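Local coordinates for protein CRISPR-associated endonuclease Cas12b (PDB 5U31) that uses a guide RNA to recognise PAM-flanked target DNA and cleaves it with a RuvC-type nuclease that works best with divalent metal, in bacterial antiviral defence, at residues Ser1075-Asn1087 with Trp1091-Gln1103. The protein carries 3 engineered substitutions. Numbering follows the deposited sequence.
Sequences SVVLMRDPSGIIN and WTRQKEFWSMVNQ. With nucleotides of chain E.
Met-1079 lies in the buried part of this contact, its CB over the face of the Phe-1097 ring, 3.6 Å from the ring centroid. With CG beside the backbone N (chi1 -60°) and a second bend at chi2, the chain runs alongside Gln-1094; CE meets the edge of the Trp-1098 indole near NE1, while SE (this is a selenomethionine) stands obliquely to the five-membered ring in a Met-aromatic contact, 5.3 Å from its centroid. Paired backbone bonds hold the base of this cluster: Met-1079 N donates to Thr-1092 O (2.6 Å) and Thr-1092 N to Met-1079 O (2.8 Å). Strands 1076-1079 and 1091-1093 thus form an antiparallel beta hairpin in the Nuc-II domain, leading directly into helix 1094-1113, whose first turn is tied back by Gln-1094 N to Val-1077 O. Within the long connection, Asp-1081 forms an Asx turn, and Ile-1086 then packs its CD1 against Val-1101 CG2 (3.4 Å). Asn-1087 extends its amide to Thr-1092, ND2 to OG1, with the acceptor in the amide plane.

The more open side is at the partly exposed Arg-1080, whose bent chain nonetheless lies across the Trp-1091 ring with CB over the six-membered ring; the guanidinium, tilted 42° from the indole, is bonded through NE to Gln-997 O. Met-1100 also sits at a margin, its SE 3.9 Å from Asn-1087 CB. On the DNA side, one face of Trp-1098 meets the guanine of DG2 of chain E, and Phe-1097 lies against the opposite face.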
loop_
_atom_site.group_PDB
_atom_site.type_symbol
_atom_site.label_atom_id
_atom_site.label_comp_id
_atom_site.label_asym_id
_atom_site.label_seq_id
_atom_site.Cartn_x
_atom_site.Cartn_y
_atom_site.Cartn_z
ATOM N N SER A 1075 13.891 29.504 8.332
ATOM C CA SER A 1075 14.135 29.571 6.901
ATOM C C SER A 1075 12.978 30.272 6.193
ATOM O O SER A 1075 11.873 30.407 6.724
ATOM C CB SER A 1075 14.340 28.170 6.317
ATOM O OG SER A 1075 13.169 27.381 6.437
ATOM N N VAL A 1076 13.252 30.724 4.973
ATOM C CA VAL A 1076 12.284 31.433 4.147
ATOM C C VAL A 1076 12.125 30.674 2.840
ATOM O O VAL A 1076 13.121 30.298 2.211
ATOM C CB VAL A 1076 12.721 32.886 3.883
ATOM C CG1 VAL A 1076 11.763 33.562 2.918
ATOM C CG2 VAL A 1076 12.807 33.661 5.191
ATOM N N VAL A 1077 10.881 30.441 2.436
ATOM C CA VAL A 1077 10.578 29.768 1.181
ATOM C C VAL A 1077 10.166 30.817 0.163
ATOM O O VAL A 1077 9.221 31.580 0.393
ATOM C CB VAL A 1077 9.479 28.711 1.360
ATOM C CG1 VAL A 1077 8.980 28.231 0.004
ATOM C CG2 VAL A 1077 10.013 27.550 2.171
ATOM N N LEU A 1078 10.873 30.854 -0.962
ATOM C CA LEU A 1078 10.583 31.777 -2.048
ATOM C C LEU A 1078 9.880 31.038 -3.181
ATOM O O LEU A 1078 10.322 29.959 -3.593
ATOM C CB LEU A 1078 11.866 32.430 -2.563
ATOM C CG LEU A 1078 12.723 33.204 -1.562
ATOM C CD1 LEU A 1078 13.867 33.888 -2.275
ATOM C CD2 LEU A 1078 11.875 34.217 -0.834
HETATM N N MSE A 1079 8.787 31.619 -3.673
HETATM C CA MSE A 1079 8.051 31.084 -4.818
HETATM C C MSE A 1079 8.187 32.005 -6.022
HETATM O O MSE A 1079 8.608 33.154 -5.897
HETATM C CB MSE A 1079 6.576 30.897 -4.479
HETATM C CG MSE A 1079 6.312 29.948 -3.333
HETATM SE SE MSE A 1079 6.374 28.068 -3.842
HETATM C CE MSE A 1079 5.895 27.309 -2.112
ATOM N N ARG A 1080 7.806 31.506 -7.192
ATOM C CA ARG A 1080 8.044 32.219 -8.437
ATOM C C ARG A 1080 6.978 31.816 -9.445
ATOM O O ARG A 1080 6.665 30.632 -9.576
ATOM C CB ARG A 1080 9.445 31.900 -8.967
ATOM C CG ARG A 1080 10.097 33.013 -9.738
ATOM C CD ARG A 1080 10.431 32.553 -11.138
ATOM N NE ARG A 1080 11.423 31.482 -11.153
ATOM C CZ ARG A 1080 12.723 31.677 -11.345
ATOM N NH1 ARG A 1080 13.555 30.644 -11.354
ATOM N NH2 ARG A 1080 13.194 32.904 -11.530
ATOM N N ASP A 1081 6.417 32.805 -10.142
ATOM C CA ASP A 1081 5.437 32.563 -11.198
ATOM C C ASP A 1081 6.138 32.491 -12.547
ATOM O O ASP A 1081 6.494 33.534 -13.111
ATOM C CB ASP A 1081 4.384 33.671 -11.225
ATOM C CG ASP A 1081 3.292 33.428 -12.257
ATOM O OD1 ASP A 1081 2.343 34.238 -12.308
ATOM O OD2 ASP A 1081 3.359 32.424 -12.997
ATOM N N PRO A 1082 6.338 31.295 -13.107
ATOM C CA PRO A 1082 7.048 31.207 -14.393
ATOM C C PRO A 1082 6.370 31.969 -15.512
ATOM O O PRO A 1082 7.047 32.363 -16.469
ATOM C CB PRO A 1082 7.084 29.699 -14.676
ATOM C CG PRO A 1082 6.047 29.101 -13.802
ATOM C CD PRO A 1082 5.960 29.970 -12.592
ATOM N N SER A 1083 5.064 32.210 -15.416
ATOM C CA SER A 1083 4.347 32.975 -16.426
ATOM C C SER A 1083 4.517 34.478 -16.272
ATOM O O SER A 1083 4.078 35.223 -17.154
ATOM C CB SER A 1083 2.858 32.638 -16.380
ATOM O OG SER A 1083 2.236 33.288 -15.286
ATOM N N GLY A 1084 5.120 34.942 -15.181
ATOM C CA GLY A 1084 5.267 36.370 -14.964
ATOM C C GLY A 1084 3.971 37.106 -14.728
ATOM O O GLY A 1084 3.934 38.328 -14.866
ATOM N N ILE A 1085 2.900 36.400 -14.374
ATOM C CA ILE A 1085 1.620 37.071 -14.189
ATOM C C ILE A 1085 1.495 37.607 -12.772
ATOM O O ILE A 1085 0.989 38.714 -12.557
ATOM C CB ILE A 1085 0.464 36.117 -14.541
ATOM C CG1 ILE A 1085 0.462 35.810 -16.044
ATOM C CG2 ILE A 1085 -0.861 36.723 -14.146
ATOM C CD1 ILE A 1085 -0.423 34.631 -16.421
ATOM N N ILE A 1086 1.966 36.845 -11.791
ATOM C CA ILE A 1086 1.833 37.201 -10.387
ATOM C C ILE A 1086 3.171 37.726 -9.892
ATOM O O ILE A 1086 4.181 37.009 -9.903
ATOM C CB ILE A 1086 1.355 36.006 -9.556
ATOM C CG1 ILE A 1086 -0.144 35.834 -9.763
ATOM C CG2 ILE A 1086 1.647 36.224 -8.088
ATOM C CD1 ILE A 1086 -0.646 34.494 -9.392
ATOM N N ASN A 1087 3.161 38.985 -9.461
ATOM C CA ASN A 1087 4.359 39.698 -9.026
ATOM C C ASN A 1087 5.438 39.687 -10.106
ATOM O O ASN A 1087 6.632 39.593 -9.815
ATOM C CB ASN A 1087 4.897 39.134 -7.714
ATOM C CG ASN A 1087 5.685 40.156 -6.939
ATOM O OD1 ASN A 1087 5.568 41.353 -7.187
ATOM N ND2 ASN A 1087 6.495 39.694 -5.999
ATOM N N TRP A 1091 10.783 36.483 -7.430
ATOM C CA TRP A 1091 10.802 35.616 -6.257
ATOM C C TRP A 1091 10.049 36.283 -5.114
ATOM O O TRP A 1091 10.388 37.398 -4.706
ATOM C CB TRP A 1091 12.235 35.306 -5.843
ATOM C CG TRP A 1091 12.911 34.352 -6.748
ATOM C CD1 TRP A 1091 13.812 34.648 -7.723
ATOM C CD2 TRP A 1091 12.736 32.933 -6.778
ATOM N NE1 TRP A 1091 14.215 33.499 -8.356
ATOM C CE2 TRP A 1091 13.568 32.432 -7.792
ATOM C CE3 TRP A 1091 11.955 32.037 -6.041
ATOM C CZ2 TRP A 1091 13.644 31.076 -8.089
ATOM C CZ3 TRP A 1091 12.030 30.694 -6.335
ATOM C CH2 TRP A 1091 12.867 30.225 -7.351
ATOM N N THR A 1092 9.033 35.599 -4.599
ATOM C CA THR A 1092 8.160 36.142 -3.574
ATOM C C THR A 1092 8.112 35.173 -2.402
ATOM O O THR A 1092 8.205 33.956 -2.583
ATOM C CB THR A 1092 6.735 36.390 -4.125
ATOM O OG1 THR A 1092 6.811 37.180 -5.317
ATOM C CG2 THR A 1092 5.871 37.118 -3.111
ATOM N N ARG A 1093 7.995 35.723 -1.197
ATOM C CA ARG A 1093 7.809 34.888 -0.020
ATOM C C ARG A 1093 6.542 34.061 -0.169
ATOM O O ARG A 1093 5.536 34.536 -0.697
ATOM C CB ARG A 1093 7.728 35.745 1.238
ATOM C CG ARG A 1093 8.724 35.364 2.313
ATOM C CD ARG A 1093 8.060 35.299 3.672
ATOM N NE ARG A 1093 7.177 36.438 3.905
ATOM C CZ ARG A 1093 7.579 37.606 4.394
ATOM N NH1 ARG A 1093 6.706 38.589 4.575
ATOM N NH2 ARG A 1093 8.858 37.793 4.696
ATOM N N GLN A 1094 6.598 32.817 0.310
ATOM C CA GLN A 1094 5.519 31.869 0.052
ATOM C C GLN A 1094 4.176 32.391 0.546
ATOM O O GLN A 1094 3.158 32.250 -0.142
ATOM C CB GLN A 1094 5.842 30.529 0.704
ATOM C CG GLN A 1094 4.719 29.523 0.662
ATOM C CD GLN A 1094 5.129 28.199 1.260
ATOM O OE1 GLN A 1094 6.179 28.095 1.895
ATOM N NE2 GLN A 1094 4.307 27.171 1.056
ATOM N N LYS A 1095 4.155 33.003 1.732
ATOM C CA LYS A 1095 2.898 33.463 2.314
ATOM C C LYS A 1095 2.219 34.486 1.413
ATOM O O LYS A 1095 1.076 34.294 0.978
ATOM C CB LYS A 1095 3.152 34.046 3.705
ATOM C CG LYS A 1095 1.905 34.572 4.403
ATOM C CD LYS A 1095 2.262 35.313 5.687
ATOM C CE LYS A 1095 1.020 35.771 6.431
ATOM N NZ LYS A 1095 0.123 34.627 6.761
ATOM N N GLU A 1096 2.920 35.581 1.107
ATOM C CA GLU A 1096 2.340 36.626 0.271
ATOM C C GLU A 1096 2.121 36.154 -1.160
ATOM O O GLU A 1096 1.187 36.616 -1.822
ATOM C CB GLU A 1096 3.227 37.872 0.286
ATOM C CG GLU A 1096 3.250 38.619 1.611
ATOM C CD GLU A 1096 4.166 37.976 2.634
ATOM O OE1 GLU A 1096 4.891 37.030 2.266
ATOM O OE2 GLU A 1096 4.163 38.416 3.804
ATOM N N PHE A 1097 2.963 35.245 -1.653
ATOM C CA PHE A 1097 2.794 34.739 -3.010
ATOM C C PHE A 1097 1.418 34.108 -3.194
ATOM O O PHE A 1097 0.679 34.462 -4.118
ATOM C CB PHE A 1097 3.900 33.735 -3.336
ATOM C CG PHE A 1097 3.829 33.178 -4.730
ATOM C CD1 PHE A 1097 4.338 33.889 -5.802
ATOM C CD2 PHE A 1097 3.264 31.934 -4.967
ATOM C CE1 PHE A 1097 4.279 33.376 -7.082
ATOM C CE2 PHE A 1097 3.201 31.419 -6.241
ATOM C CZ PHE A 1097 3.709 32.138 -7.300
ATOM N N TRP A 1098 1.043 33.188 -2.307
ATOM C CA TRP A 1098 -0.239 32.514 -2.455
ATOM C C TRP A 1098 -1.426 33.382 -2.071
ATOM O O TRP A 1098 -2.564 32.999 -2.356
ATOM C CB TRP A 1098 -0.258 31.227 -1.635
ATOM C CG TRP A 1098 0.643 30.185 -2.200
ATOM C CD1 TRP A 1098 1.787 29.699 -1.644
ATOM C CD2 TRP A 1098 0.484 29.510 -3.453
ATOM N NE1 TRP A 1098 2.349 28.756 -2.472
ATOM C CE2 TRP A 1098 1.567 28.623 -3.589
ATOM C CE3 TRP A 1098 -0.472 29.568 -4.471
ATOM C CZ2 TRP A 1098 1.721 27.803 -4.700
ATOM C CZ3 TRP A 1098 -0.316 28.755 -5.569
ATOM C CH2 TRP A 1098 0.771 27.884 -5.678
ATOM N N SER A 1099 -1.205 34.529 -1.433
ATOM C CA SER A 1099 -2.321 35.432 -1.201
ATOM C C SER A 1099 -2.558 36.341 -2.397
ATOM O O SER A 1099 -3.681 36.814 -2.598
ATOM C CB SER A 1099 -2.083 36.258 0.063
ATOM O OG SER A 1099 -0.933 37.074 -0.073
HETATM N N MSE A 1100 -1.525 36.585 -3.197
HETATM C CA MSE A 1100 -1.681 37.327 -4.438
HETATM C C MSE A 1100 -2.444 36.464 -5.424
HETATM O O MSE A 1100 -3.280 36.959 -6.182
HETATM C CB MSE A 1100 -0.324 37.729 -5.012
HETATM C CG MSE A 1100 0.460 38.682 -4.128
HETATM SE SE MSE A 1100 2.217 39.124 -4.856
HETATM C CE MSE A 1100 2.885 40.255 -3.410
ATOM N N VAL A 1101 -2.139 35.162 -5.404
ATOM C CA VAL A 1101 -2.918 34.200 -6.177
ATOM C C VAL A 1101 -4.362 34.196 -5.706
ATOM O O VAL A 1101 -5.298 34.160 -6.513
ATOM C CB VAL A 1101 -2.294 32.798 -6.072
ATOM C CG1 VAL A 1101 -3.000 31.833 -6.998
ATOM C CG2 VAL A 1101 -0.829 32.851 -6.395
ATOM N N ASN A 1102 -4.567 34.244 -4.391
ATOM C CA ASN A 1102 -5.923 34.252 -3.858
ATOM C C ASN A 1102 -6.660 35.536 -4.226
ATOM O O ASN A 1102 -7.841 35.496 -4.590
ATOM C CB ASN A 1102 -5.885 34.060 -2.343
ATOM C CG ASN A 1102 -7.262 34.005 -1.733
ATOM O OD1 ASN A 1102 -7.905 32.955 -1.718
ATOM N ND2 ASN A 1102 -7.728 35.139 -1.222
ATOM N N GLN A 1103 -5.982 36.682 -4.145
ATOM C CA GLN A 1103 -6.647 37.949 -4.427
ATOM C C GLN A 1103 -7.099 38.031 -5.879
ATOM O O GLN A 1103 -8.203 38.507 -6.164
ATOM C CB GLN A 1103 -5.721 39.116 -4.088
ATOM C CG GLN A 1103 -6.282 40.485 -4.438
ATOM C CD GLN A 1103 -5.269 41.595 -4.228
ATOM O OE1 GLN A 1103 -4.146 41.348 -3.785
ATOM N NE2 GLN A 1103 -5.661 42.823 -4.547
ATOM P P DG E 2 -1.510 24.805 3.961
ATOM O OP1 DG E 2 -1.478 24.019 5.214
ATOM O OP2 DG E 2 -0.529 25.895 3.770
ATOM O "O5'" DG E 2 -1.396 23.765 2.737
ATOM C "C5'" DG E 2 -1.698 24.176 1.392
ATOM C "C4'" DG E 2 -0.585 23.804 0.428
ATOM O "O4'" DG E 2 -0.501 24.797 -0.613
ATOM C "C3'" DG E 2 0.798 23.808 1.030
ATOM O "O3'" DG E 2 1.670 23.069 0.212
ATOM C "C2'" DG E 2 1.153 25.295 1.018
ATOM C "C1'" DG E 2 0.379 25.829 -0.199
ATOM N N9 DG E 2 -0.430 27.025 0.074
ATOM C C8 DG E 2 -1.653 27.319 -0.481
ATOM N N7 DG E 2 -2.159 28.446 -0.068
ATOM C C5 DG E 2 -1.214 28.943 0.824
ATOM C C6 DG E 2 -1.220 30.141 1.587
ATOM O O6 DG E 2 -2.091 31.026 1.623
ATOM N N1 DG E 2 -0.069 30.265 2.361
ATOM C C2 DG E 2 0.956 29.352 2.397
ATOM N N2 DG E 2 1.985 29.646 3.206
ATOM N N3 DG E 2 0.978 28.228 1.688
ATOM C C4 DG E 2 -0.138 28.085 0.925
ATOM O "O5'" DT E 1 -4.727 29.888 4.738
ATOM C "C5'" DT E 1 -3.646 29.054 4.312
ATOM C "C4'" DT E 1 -4.101 27.613 4.129
ATOM O "O4'" DT E 1 -5.405 27.602 3.499
ATOM C "C3'" DT E 1 -3.182 26.751 3.261
ATOM O "O3'" DT E 1 -2.991 25.438 3.836
ATOM C "C2'" DT E 1 -3.899 26.681 1.912
ATOM C "C1'" DT E 1 -5.361 26.934 2.252
ATOM N N1 DT E 1 -6.033 27.794 1.239
ATOM C C2 DT E 1 -6.919 27.230 0.351
ATOM O O2 DT E 1 -7.204 26.042 0.355
ATOM N N3 DT E 1 -7.469 28.113 -0.545
ATOM C C4 DT E 1 -7.218 29.475 -0.641
ATOM O O4 DT E 1 -7.760 30.187 -1.481
ATOM C C5 DT E 1 -6.270 29.997 0.319
ATOM C C7 DT E 1 -5.913 31.455 0.319
ATOM C C6 DT E 1 -5.730 29.142 1.198
#